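Local coordinates for N-acetyltransferase family protein (Bacillus anthracis, PDB 3LNB) that transfers an acetyl group from acetyl-coenzyme A to arylamines and, as an arylamine N-acetyltransferase, inactivates the drug sulfamethoxazole, at residues A[62-67]-A[255-260]; A[54-59]-A[161-166]; A[40-45]-A[89-94]. The protein carries 1 engineered substitution. One frame throughout, in Å; residues are numbered along the deposited sequence.

Interaction 1 of 3, residues A[62-67]-A[255-260]. With COA (coenzyme A), chain B.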
loop_
_atom_site.group_PDB
_atom_site.type_symbol
_atom_site.label_atom_id
_atom_site.label_comp_id
_atom_site.label_asym_id
_atom_site.label_seq_id
_atom_site.Cartn_x
_atom_site.Cartn_y
_atom_site.Cartn_z
ATOM N N MET A 62 7.886 6.124 -0.073
ATOM C CA MET A 62 7.418 4.757 -0.255
ATOM C C MET A 62 6.627 4.676 -1.551
ATOM O O MET A 62 6.828 3.768 -2.351
ATOM C CB MET A 62 6.523 4.314 0.913
ATOM C CG MET A 62 7.273 4.000 2.206
ATOM S SD MET A 62 6.193 3.292 3.476
ATOM C CE MET A 62 5.990 1.620 2.876
ATOM N N GLY A 63 5.731 5.635 -1.759
ATOM C CA GLY A 63 4.929 5.634 -2.970
ATOM C C GLY A 63 5.752 5.780 -4.240
ATOM O O GLY A 63 5.423 5.204 -5.275
ATOM N N MET A 64 6.833 6.546 -4.151
ATOM C CA MET A 64 7.712 6.796 -5.289
ATOM C C MET A 64 8.746 5.701 -5.539
ATOM O O MET A 64 9.278 5.587 -6.644
ATOM C CB MET A 64 8.463 8.119 -5.078
ATOM C CG MET A 64 7.609 9.356 -5.117
ATOM S SD MET A 64 6.895 9.588 -6.741
ATOM C CE MET A 64 8.319 10.176 -7.670
ATOM N N ILE A 65 9.030 4.898 -4.519
ATOM C CA ILE A 65 10.057 3.865 -4.634
ATOM C C ILE A 65 9.610 2.406 -4.493
ATOM O O ILE A 65 10.019 1.553 -5.278
ATOM C CB ILE A 65 11.186 4.151 -3.609
ATOM C CG1 ILE A 65 11.841 5.494 -3.948
ATOM C CG2 ILE A 65 12.206 3.018 -3.603
ATOM C CD1 ILE A 65 12.770 6.027 -2.883
ATOM N N LEU A 66 8.792 2.114 -3.491
ATOM C CA LEU A 66 8.320 0.747 -3.278
ATOM C C LEU A 66 7.139 0.417 -4.192
ATOM O O LEU A 66 6.016 0.859 -3.954
ATOM C CB LEU A 66 7.916 0.557 -1.813
ATOM C CG LEU A 66 9.042 0.675 -0.787
ATOM C CD1 LEU A 66 8.471 0.479 0.609
ATOM C CD2 LEU A 66 10.126 -0.366 -1.080
ATOM N N PRO A 67 7.378 -0.375 -5.251
ATOM C CA PRO A 67 6.305 -0.738 -6.182
ATOM C C PRO A 67 5.228 -1.600 -5.534
ATOM O O PRO A 67 5.514 -2.416 -4.657
ATOM C CB PRO A 67 7.034 -1.510 -7.280
ATOM C CG PRO A 67 8.470 -1.066 -7.150
ATOM C CD PRO A 67 8.650 -0.986 -5.664
ATOM N N LEU A 255 4.099 5.326 -8.072
ATOM C CA LEU A 255 3.842 6.742 -8.277
ATOM C C LEU A 255 5.031 7.366 -8.983
ATOM O O LEU A 255 6.147 6.861 -8.905
ATOM C CB LEU A 255 3.648 7.442 -6.938
ATOM C CG LEU A 255 2.262 7.418 -6.303
ATOM C CD1 LEU A 255 1.639 6.039 -6.414
ATOM C CD2 LEU A 255 2.392 7.854 -4.865
ATOM N N THR A 256 4.771 8.467 -9.675
ATOM C CA THR A 256 5.801 9.213 -10.386
ATOM C C THR A 256 5.562 10.678 -10.049
ATOM O O THR A 256 4.545 11.027 -9.451
ATOM C CB THR A 256 5.689 9.048 -11.913
ATOM O OG1 THR A 256 4.420 9.537 -12.357
ATOM C CG2 THR A 256 5.839 7.598 -12.306
ATOM N N ASN A 257 6.492 11.543 -10.428
ATOM C CA ASN A 257 6.316 12.950 -10.141
ATOM C C ASN A 257 5.140 13.560 -10.896
ATOM O O ASN A 257 4.589 14.567 -10.467
ATOM C CB ASN A 257 7.607 13.709 -10.446
ATOM C CG ASN A 257 8.718 13.341 -9.490
ATOM O OD1 ASN A 257 8.591 13.517 -8.275
ATOM N ND2 ASN A 257 9.814 12.815 -10.028
ATOM N N TYR A 258 4.728 12.933 -11.994
ATOM C CA TYR A 258 3.616 13.455 -12.787
ATOM C C TYR A 258 2.367 12.571 -12.816
ATOM O O TYR A 258 1.452 12.807 -13.608
ATOM C CB TYR A 258 4.099 13.721 -14.208
ATOM C CG TYR A 258 5.247 14.705 -14.258
ATOM C CD1 TYR A 258 5.091 16.009 -13.790
ATOM C CD2 TYR A 258 6.496 14.330 -14.745
ATOM C CE1 TYR A 258 6.149 16.914 -13.805
ATOM C CE2 TYR A 258 7.567 15.231 -14.759
ATOM C CZ TYR A 258 7.382 16.514 -14.288
ATOM O OH TYR A 258 8.435 17.402 -14.283
ATOM N N GLY A 259 2.325 11.561 -11.946
ATOM C CA GLY A 259 1.174 10.667 -11.893
ATOM C C GLY A 259 1.565 9.321 -11.315
ATOM O O GLY A 259 2.102 9.249 -10.207
ATOM N N HIS A 260 1.276 8.256 -12.059
ATOM C CA HIS A 260 1.632 6.899 -11.660
ATOM C C HIS A 260 1.685 6.000 -12.892
ATOM O O HIS A 260 1.180 6.357 -13.956
ATOM C CB HIS A 260 0.646 6.321 -10.631
ATOM C CG HIS A 260 -0.735 6.083 -11.162
ATOM N ND1 HIS A 260 -1.668 7.089 -11.287
ATOM C CD2 HIS A 260 -1.345 4.949 -11.585
ATOM C CE1 HIS A 260 -2.795 6.586 -11.758
ATOM N NE2 HIS A 260 -2.627 5.289 -11.947
HETATM N N1A COA B . -5.045 -6.852 -9.495
HETATM C C2A COA B . -4.497 -7.117 -10.667
HETATM N N3A COA B . -4.635 -6.301 -11.699
HETATM C C4A COA B . -5.342 -5.170 -11.580
HETATM C C5A COA B . -5.937 -4.860 -10.365
HETATM C C6A COA B . -5.769 -5.740 -9.303
HETATM N N6A COA B . -6.304 -5.476 -8.113
HETATM N N7A COA B . -6.559 -3.695 -10.510
HETATM C C8A COA B . -6.363 -3.284 -11.761
HETATM N N9A COA B . -5.620 -4.175 -12.416
HETATM C C1B COA B . -5.099 -4.018 -13.795
HETATM C C2B COA B . -6.196 -3.830 -14.842
HETATM O O2B COA B . -6.753 -5.099 -15.199
HETATM C C3B COA B . -5.378 -3.258 -15.998
HETATM O O3B COA B . -4.872 -4.306 -16.829
HETATM P P3B COA B . -4.706 -4.036 -18.407
HETATM O O7A COA B . -4.076 -2.728 -18.691
HETATM O O8A COA B . -3.858 -5.272 -18.994
HETATM O O9A COA B . -6.191 -4.150 -19.017
HETATM C C4B COA B . -4.228 -2.530 -15.297
HETATM O O4B COA B . -4.391 -2.773 -13.890
HETATM C C5B COA B . -4.293 -1.023 -15.539
HETATM O O5B COA B . -5.509 -0.496 -15.003
HETATM P P1A COA B . -5.919 1.026 -15.318
HETATM O O1A COA B . -7.196 1.343 -14.390
HETATM O O2A COA B . -6.204 1.229 -16.755
HETATM O O3A COA B . -4.686 1.932 -14.817
HETATM P P2A COA B . -4.426 2.341 -13.282
HETATM O O4A COA B . -5.182 3.746 -13.075
HETATM O O5A COA B . -2.973 2.451 -13.016
HETATM O O6A COA B . -5.175 1.276 -12.335
HETATM C CBP COA B . -4.252 0.281 -10.283
HETATM C CCP COA B . -4.489 0.143 -11.790
HETATM C CDP COA B . -3.234 1.393 -10.023
HETATM C CEP COA B . -3.710 -1.043 -9.741
HETATM C CAP COA B . -5.574 0.605 -9.582
HETATM O OAP COA B . -6.532 -0.414 -9.880
HETATM C C9P COA B . -5.399 0.678 -8.063
HETATM O O9P COA B . -4.815 1.624 -7.535
HETATM N N8P COA B . -5.934 -0.343 -7.396
HETATM C C7P COA B . -5.896 -0.455 -5.931
HETATM C C6P COA B . -5.583 -1.895 -5.516
HETATM C C5P COA B . -5.935 -2.136 -4.045
HETATM O O5P COA B . -7.109 -2.232 -3.693
HETATM N N4P COA B . -4.905 -2.249 -3.211
HETATM C C3P COA B . -5.102 -2.475 -1.772
HETATM C C2P COA B . -5.414 -3.945 -1.483
HETATM S S1P COA B . -3.998 -5.075 -1.746
#
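Leu-255 N donates a hydrogen bond to Gly-63 O at 3.1 Å, an N-H...O angle of 157°, and joins a strand directly to the last turn of helix 55-65. That carbonyl is left for the strand because the helix ends at Ile-65 and the residue four on, Pro-67, has no N-H to offer; Leu-66 is the first residue to leave helical angles, and Met-62 O takes the final amides, Ile-65 N and Leu-66 N. The donor stands 30° out of the carbonyl plane, and Leu-255 CB lies 3.3 Å from the same Gly-63 O. Beyond CB, the Leu-255 methyl CD2 lies 3.9 Å from Gly-63 CA, and glycine suits this spot because that methyl occupies the place beside its CA.

Met-64 covers the next part of the strand. Bent at both chi2 and chi3, its flexible chain folds over Leu-255, with SD 3.6 Å from Leu-255 O and the sulfur also against Leu-255 CB. Its methyl CE ends 3.4 Å from Asn-257 OD1, the two side chains crossing at about a right angle.

Asn-257 belongs to a type I beta turn, Thr-256 to Gly-259, which makes the hairpin between strands 252-256 and 259-263 of the five-stranded antiparallel sheet. Gly-259 closes it with backbone angles, phi positive, that in practice call for glycine, while Thr-256 N bonds to Gly-259 O.

Just past the turn, His-260 reaches coenzyme A. Its NE2 donates to phosphate oxygen O4A at 3.2 Å and weakly to O5A at 3.1 Å, the phosphorus P2A lying in the ring plane at its edge. Ser-158 and Ser-262 also bond to the cofactor, and the His-260 side chain touches Ser-158.

Interaction 2 of 3, residues A[54-59]-A[161-166]. With FMT (formic acid), chain C.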
loop_
_atom_site.group_PDB
_atom_site.type_symbol
_atom_site.label_atom_id
_atom_site.label_comp_id
_atom_site.label_asym_id
_atom_site.label_seq_id
_atom_site.Cartn_x
_atom_site.Cartn_y
_atom_site.Cartn_z
ATOM N N ASP A 54 7.259 13.886 10.245
ATOM C CA ASP A 54 8.092 13.225 9.236
ATOM C C ASP A 54 7.379 12.100 8.487
ATOM O O ASP A 54 7.953 11.495 7.569
ATOM C CB ASP A 54 9.353 12.645 9.884
ATOM C CG ASP A 54 10.266 13.713 10.447
ATOM O OD1 ASP A 54 10.675 14.596 9.668
ATOM O OD2 ASP A 54 10.577 13.664 11.660
ATOM N N LEU A 55 6.139 11.818 8.880
ATOM C CA LEU A 55 5.375 10.742 8.260
ATOM C C LEU A 55 5.042 10.988 6.790
ATOM O O LEU A 55 4.972 10.045 5.999
ATOM C CB LEU A 55 4.091 10.481 9.057
ATOM C CG LEU A 55 4.317 9.919 10.466
ATOM C CD1 LEU A 55 3.002 9.832 11.228
ATOM C CD2 LEU A 55 4.970 8.556 10.364
ATOM N N ASP A 56 4.843 12.252 6.432
ATOM C CA ASP A 56 4.520 12.627 5.066
ATOM C C ASP A 56 5.662 12.244 4.136
ATOM O O ASP A 56 5.447 11.686 3.059
ATOM C CB ASP A 56 4.273 14.127 5.017
ATOM C CG ASP A 56 3.270 14.568 6.062
ATOM O OD1 ASP A 56 2.066 14.634 5.746
ATOM O OD2 ASP A 56 3.688 14.813 7.216
ATOM N N GLU A 57 6.878 12.549 4.571
ATOM C CA GLU A 57 8.074 12.238 3.807
ATOM C C GLU A 57 8.217 10.731 3.657
ATOM O O GLU A 57 8.593 10.244 2.596
ATOM C CB GLU A 57 9.302 12.820 4.508
ATOM C CG GLU A 57 10.616 12.225 4.064
ATOM C CD GLU A 57 11.805 12.963 4.639
ATOM O OE1 GLU A 57 11.789 13.284 5.848
ATOM O OE2 GLU A 57 12.760 13.218 3.875
ATOM N N ILE A 58 7.911 9.994 4.721
ATOM C CA ILE A 58 8.006 8.536 4.674
ATOM C C ILE A 58 7.028 7.988 3.643
ATOM O O ILE A 58 7.412 7.215 2.768
ATOM C CB ILE A 58 7.686 7.893 6.044
ATOM C CG1 ILE A 58 8.709 8.340 7.086
ATOM C CG2 ILE A 58 7.701 6.361 5.925
ATOM C CD1 ILE A 58 10.109 7.867 6.799
ATOM N N LEU A 59 5.768 8.399 3.744
ATOM C CA LEU A 59 4.737 7.932 2.819
ATOM C C LEU A 59 5.032 8.316 1.377
ATOM O O LEU A 59 4.813 7.528 0.461
ATOM C CB LEU A 59 3.368 8.491 3.221
ATOM C CG LEU A 59 2.781 7.988 4.540
ATOM C CD1 LEU A 59 1.527 8.792 4.886
ATOM C CD2 LEU A 59 2.469 6.495 4.424
ATOM N N PRO A 161 -2.785 8.218 0.085
ATOM C CA PRO A 161 -3.039 9.528 0.699
ATOM C C PRO A 161 -1.758 10.351 0.847
ATOM O O PRO A 161 -1.783 11.578 0.731
ATOM C CB PRO A 161 -3.650 9.161 2.047
ATOM C CG PRO A 161 -4.369 7.877 1.738
ATOM C CD PRO A 161 -3.331 7.139 0.925
ATOM N N LEU A 162 -0.648 9.664 1.116
ATOM C CA LEU A 162 0.656 10.307 1.280
ATOM C C LEU A 162 0.746 11.235 2.496
ATOM O O LEU A 162 1.656 12.057 2.599
ATOM C CB LEU A 162 1.027 11.069 0.007
ATOM C CG LEU A 162 1.048 10.235 -1.279
ATOM C CD1 LEU A 162 1.489 11.115 -2.442
ATOM C CD2 LEU A 162 1.990 9.033 -1.125
ATOM N N HIS A 163 -0.211 11.092 3.410
ATOM C CA HIS A 163 -0.274 11.866 4.658
ATOM C C HIS A 163 -1.168 11.085 5.617
ATOM O O HIS A 163 -2.055 10.350 5.184
ATOM C CB HIS A 163 -0.951 13.233 4.460
ATOM C CG HIS A 163 -0.316 14.097 3.420
ATOM N ND1 HIS A 163 0.850 14.799 3.642
ATOM C CD2 HIS A 163 -0.684 14.370 2.146
ATOM C CE1 HIS A 163 1.171 15.467 2.550
ATOM N NE2 HIS A 163 0.257 15.223 1.627
ATOM N N PRO A 164 -0.941 11.218 6.930
ATOM C CA PRO A 164 -1.817 10.487 7.845
ATOM C C PRO A 164 -3.219 11.051 7.620
ATOM O O PRO A 164 -3.366 12.253 7.403
ATOM C CB PRO A 164 -1.273 10.872 9.218
ATOM C CG PRO A 164 0.180 11.061 8.961
ATOM C CD PRO A 164 0.204 11.805 7.648
ATOM N N VAL A 165 -4.243 10.203 7.654
ATOM C CA VAL A 165 -5.612 10.678 7.459
ATOM C C VAL A 165 -6.300 10.657 8.822
ATOM O O VAL A 165 -6.540 9.595 9.392
ATOM C CB VAL A 165 -6.371 9.786 6.460
ATOM C CG1 VAL A 165 -7.704 10.434 6.088
ATOM C CG2 VAL A 165 -5.515 9.566 5.211
ATOM N N PRO A 166 -6.635 11.840 9.354
ATOM C CA PRO A 166 -7.284 11.965 10.661
ATOM C C PRO A 166 -8.704 11.453 10.768
ATOM O O PRO A 166 -9.524 11.688 9.884
ATOM C CB PRO A 166 -7.199 13.462 10.941
ATOM C CG PRO A 166 -7.393 14.050 9.561
ATOM C CD PRO A 166 -6.504 13.158 8.702
HETATM C C FMT C . 1.381 15.178 -1.786
HETATM O O1 FMT C . 0.696 15.958 -1.151
HETATM O O2 FMT C . 1.108 14.954 -3.082
HETATM O O HOH W 1 3.597 13.354 1.270
#
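Asp-56 and His-163 bring their CA atoms to 4.9 Å, and Leu-59 and Leu-162 approach almost as closely, so one side of the first turns of helix 55-65 runs against the loop that leads into strand 165-166. A water joins the two backbones, donating to Asp-56 O at 3.1 Å and to Leu-162 O at 2.7 Å.

The polar side chains meet at the more exposed border of the contact. With CG anti to its carbonyl carbon (chi1 -52°), Asp-56 carries its carboxylate to His-163, whose ND1 donates to Asp-56 OD1, nearly straight at 173°; the modelled separation of 2.4 Å is very short and its exact value doubtful. The carboxylate plane is turned 54° from the ring, whose edge receives OD1. His-163 NE2 donates to O1 of a formate at 2.9 Å, probably a guest from the crystallisation liquor, so in this crystal partners at both nitrogens help to set the ring's rotation.

Apolar groups fill the buried side. Leu-59 slides CD1 to 3.2 Å from His-163 N, over the Leu-162 peptide, while Leu-162 CD2 packs on Leu-59 O. One turn earlier, Leu-55 CD1 meets the rigid ring of Pro-164 at CG, 3.8 Å away. Leu-55 and Leu-59 suit these places because, four residues apart, they share a helix face.

The arrangement is a His-carboxylate hydrogen bond beside apolar packing of leucines on a proline, fastening helix 55-65 to the loop before edge strand 165-166 of the eight-stranded antiparallel sheet.

Interaction 3 of 3, residues A[40-45]-A[89-94]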
loop_
_atom_site.group_PDB
_atom_site.type_symbol
_atom_site.label_atom_id
_atom_site.label_comp_id
_atom_site.label_asym_id
_atom_site.label_seq_id
_atom_site.Cartn_x
_atom_site.Cartn_y
_atom_site.Cartn_z
ATOM N N PHE A 40 15.796 3.262 5.803
ATOM C CA PHE A 40 16.317 4.572 5.410
ATOM C C PHE A 40 17.059 4.512 4.074
ATOM O O PHE A 40 16.890 5.381 3.220
ATOM C CB PHE A 40 17.268 5.105 6.488
ATOM C CG PHE A 40 16.574 5.596 7.727
ATOM C CD1 PHE A 40 16.986 5.164 8.982
ATOM C CD2 PHE A 40 15.525 6.505 7.643
ATOM C CE1 PHE A 40 16.368 5.627 10.137
ATOM C CE2 PHE A 40 14.899 6.977 8.794
ATOM C CZ PHE A 40 15.323 6.536 10.044
ATOM N N LYS A 41 17.884 3.482 3.909
ATOM C CA LYS A 41 18.660 3.299 2.684
ATOM C C LYS A 41 17.758 3.102 1.465
ATOM O O LYS A 41 17.913 3.781 0.446
ATOM C CB LYS A 41 19.587 2.090 2.834
ATOM C CG LYS A 41 20.385 1.754 1.580
ATOM C CD LYS A 41 21.186 0.467 1.750
ATOM C CE LYS A 41 21.981 0.135 0.488
ATOM N NZ LYS A 41 22.756 -1.129 0.645
ATOM N N ARG A 42 16.813 2.175 1.572
ATOM C CA ARG A 42 15.902 1.889 0.470
ATOM C C ARG A 42 15.093 3.110 0.051
ATOM O O ARG A 42 14.966 3.396 -1.138
ATOM C CB ARG A 42 14.940 0.765 0.856
ATOM C CG ARG A 42 13.912 0.389 -0.213
ATOM C CD ARG A 42 14.511 -0.460 -1.332
ATOM N NE ARG A 42 13.465 -1.139 -2.096
ATOM C CZ ARG A 42 13.126 -0.845 -3.352
ATOM N NH1 ARG A 42 12.156 -1.525 -3.952
ATOM N NH2 ARG A 42 13.760 0.112 -4.014
ATOM N N LEU A 43 14.543 3.823 1.031
ATOM C CA LEU A 43 13.720 4.991 0.736
ATOM C C LEU A 43 14.521 6.272 0.551
ATOM O O LEU A 43 13.951 7.361 0.463
ATOM C CB LEU A 43 12.653 5.180 1.821
ATOM C CG LEU A 43 11.557 4.103 1.893
ATOM C CD1 LEU A 43 10.790 4.070 0.582
ATOM C CD2 LEU A 43 12.172 2.725 2.167
ATOM N N LYS A 44 15.841 6.133 0.481
ATOM C CA LYS A 44 16.728 7.275 0.274
ATOM C C LYS A 44 16.464 8.407 1.257
ATOM O O LYS A 44 16.466 9.584 0.877
ATOM C CB LYS A 44 16.552 7.820 -1.139
ATOM C CG LYS A 44 16.397 6.757 -2.197
ATOM C CD LYS A 44 17.692 6.040 -2.494
ATOM C CE LYS A 44 17.892 5.961 -4.002
ATOM N NZ LYS A 44 16.649 5.528 -4.705
ATOM N N ILE A 45 16.222 8.052 2.512
ATOM C CA ILE A 45 15.974 9.039 3.546
ATOM C C ILE A 45 17.106 8.972 4.561
ATOM O O ILE A 45 17.393 7.915 5.118
ATOM C CB ILE A 45 14.634 8.777 4.266
ATOM C CG1 ILE A 45 13.473 9.037 3.308
ATOM C CG2 ILE A 45 14.518 9.673 5.493
ATOM C CD1 ILE A 45 12.126 8.641 3.867
ATOM N N LYS A 89 12.860 -9.078 1.390
ATOM C CA LYS A 89 12.211 -8.860 0.105
ATOM C C LYS A 89 12.122 -7.408 -0.357
ATOM O O LYS A 89 12.698 -7.056 -1.386
ATOM C CB LYS A 89 10.803 -9.471 0.107
ATOM C CG LYS A 89 10.060 -9.321 -1.213
ATOM C CD LYS A 89 8.645 -9.881 -1.142
ATOM C CE LYS A 89 7.884 -9.582 -2.442
ATOM N NZ LYS A 89 6.449 -9.972 -2.390
ATOM N N LEU A 90 11.412 -6.573 0.399
ATOM C CA LEU A 90 11.217 -5.178 0.014
ATOM C C LEU A 90 12.383 -4.216 0.149
ATOM O O LEU A 90 12.444 -3.219 -0.571
ATOM C CB LEU A 90 10.023 -4.581 0.756
ATOM C CG LEU A 90 8.633 -5.002 0.285
ATOM C CD1 LEU A 90 8.391 -6.444 0.650
ATOM C CD2 LEU A 90 7.590 -4.107 0.930
ATOM N N LEU A 91 13.299 -4.485 1.069
ATOM C CA LEU A 91 14.419 -3.578 1.231
ATOM C C LEU A 91 15.692 -4.093 0.571
ATOM O O LEU A 91 16.202 -3.477 -0.361
ATOM C CB LEU A 91 14.663 -3.297 2.718
ATOM C CG LEU A 91 13.435 -2.777 3.474
ATOM C CD1 LEU A 91 13.810 -2.430 4.906
ATOM C CD2 LEU A 91 12.865 -1.559 2.765
ATOM N N ILE A 92 16.192 -5.231 1.042
ATOM C CA ILE A 92 17.422 -5.801 0.503
ATOM C C ILE A 92 17.374 -6.225 -0.967
ATOM O O ILE A 92 18.246 -5.846 -1.750
ATOM C CB ILE A 92 17.877 -6.986 1.374
ATOM C CG1 ILE A 92 18.221 -6.473 2.777
ATOM C CG2 ILE A 92 19.079 -7.692 0.743
ATOM C CD1 ILE A 92 18.433 -7.571 3.787
ATOM N N GLN A 93 16.362 -6.996 -1.354
ATOM C CA GLN A 93 16.266 -7.453 -2.737
ATOM C C GLN A 93 15.572 -6.416 -3.617
ATOM O O GLN A 93 15.254 -6.675 -4.779
ATOM C CB GLN A 93 15.532 -8.798 -2.790
ATOM C CG GLN A 93 16.183 -9.865 -1.899
ATOM C CD GLN A 93 15.396 -11.167 -1.839
ATOM O OE1 GLN A 93 14.171 -11.158 -1.747
ATOM N NE2 GLN A 93 16.103 -12.295 -1.865
ATOM N N LYS A 94 15.349 -5.237 -3.047
ATOM C CA LYS A 94 14.707 -4.130 -3.752
ATOM C C LYS A 94 13.470 -4.527 -4.561
ATOM O O LYS A 94 13.357 -4.200 -5.744
ATOM C CB LYS A 94 15.719 -3.428 -4.667
ATOM C CG LYS A 94 16.912 -2.813 -3.934
ATOM C CD LYS A 94 17.891 -2.176 -4.930
ATOM C CE LYS A 94 19.324 -2.197 -4.409
ATOM N NZ LYS A 94 20.307 -1.709 -5.443
HETATM O O HOH W 2 11.694 -1.659 -6.926
#
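Two helix ends meet in the helical N-terminal part of this arylamine N-acetyltransferase fold, where Arg-42, the last helical residue of 34-42, reaches across to Leu-90 and Leu-91 at the end of helix 83-92. Arg-42 NE donates to Leu-90 O at 2.8 Å and 165°. The acceptor lies only 4° out of the guanidinium plane, and the donor is nearly along the C=O axis, so the carbonyl oxygen meets the N-H at the edge of the guanidinium. Arginine suits the place: its long chain runs along Leu-91 to the carbonyl, and its cation probably balances the partial negative charge of carbonyls at a helix C-terminus.

The chain gets there because CG stands opposite the backbone N (chi1 179°), directed toward helix 83-92, before a bend at chi2. Its aliphatic part lies against Leu-91, with CB 3.7 Å from Leu-91 CD2, a methyl that also brushes Leu-43 CD2.

Helix 34-42 ends in a Schellman motif: Lys-44, at positive phi, is its C-prime residue, with Ile-45 N bonded to Phe-40 O and Lys-44 N to Lys-41 O. On the other side, helix 83-92 carries a wider pi-type turn at 89-92, and the chain beyond it brings Lys-94 against a face of the guanidinium.

Lys-94 CA lies 3.4 Å above the guanidinium plane of Arg-42, offset toward its rim, and Lys-94 CB lies 3.9 Å from Arg-42 CZ. The lysine amine keeps its distance, with Lys-94 NZ 6.9 Å from Arg-42 NH2. Arg-42 NH1 gives hydrogen bonds to a water at 3.0 Å and to Arg-95 O, so NE and NH1 both help fix the guanidinium's rotation.

From the N terminus, helix 34-42 comes first, and interaction 3 closes a loop of 43 residues to reach helix 83-92. Helix 55-65, inside that loop, sends out two longer closures: interaction 2 from its beginning to the loop at 161-166, and interaction 1 from its end to the hairpin at 255-260. Every pair of the three crosses along the chain, and none nests. Helix 55-65 is the hub, joining the helical bundle to the five-stranded sheet and to the loop leading into the eight-stranded one. The contacts also touch: Leu-255 CD2 lies 3.9 Å from Leu-162 CD2, Ile-65 and Leu-66 pack on Arg-42, and Ile-58 meets Ile-45.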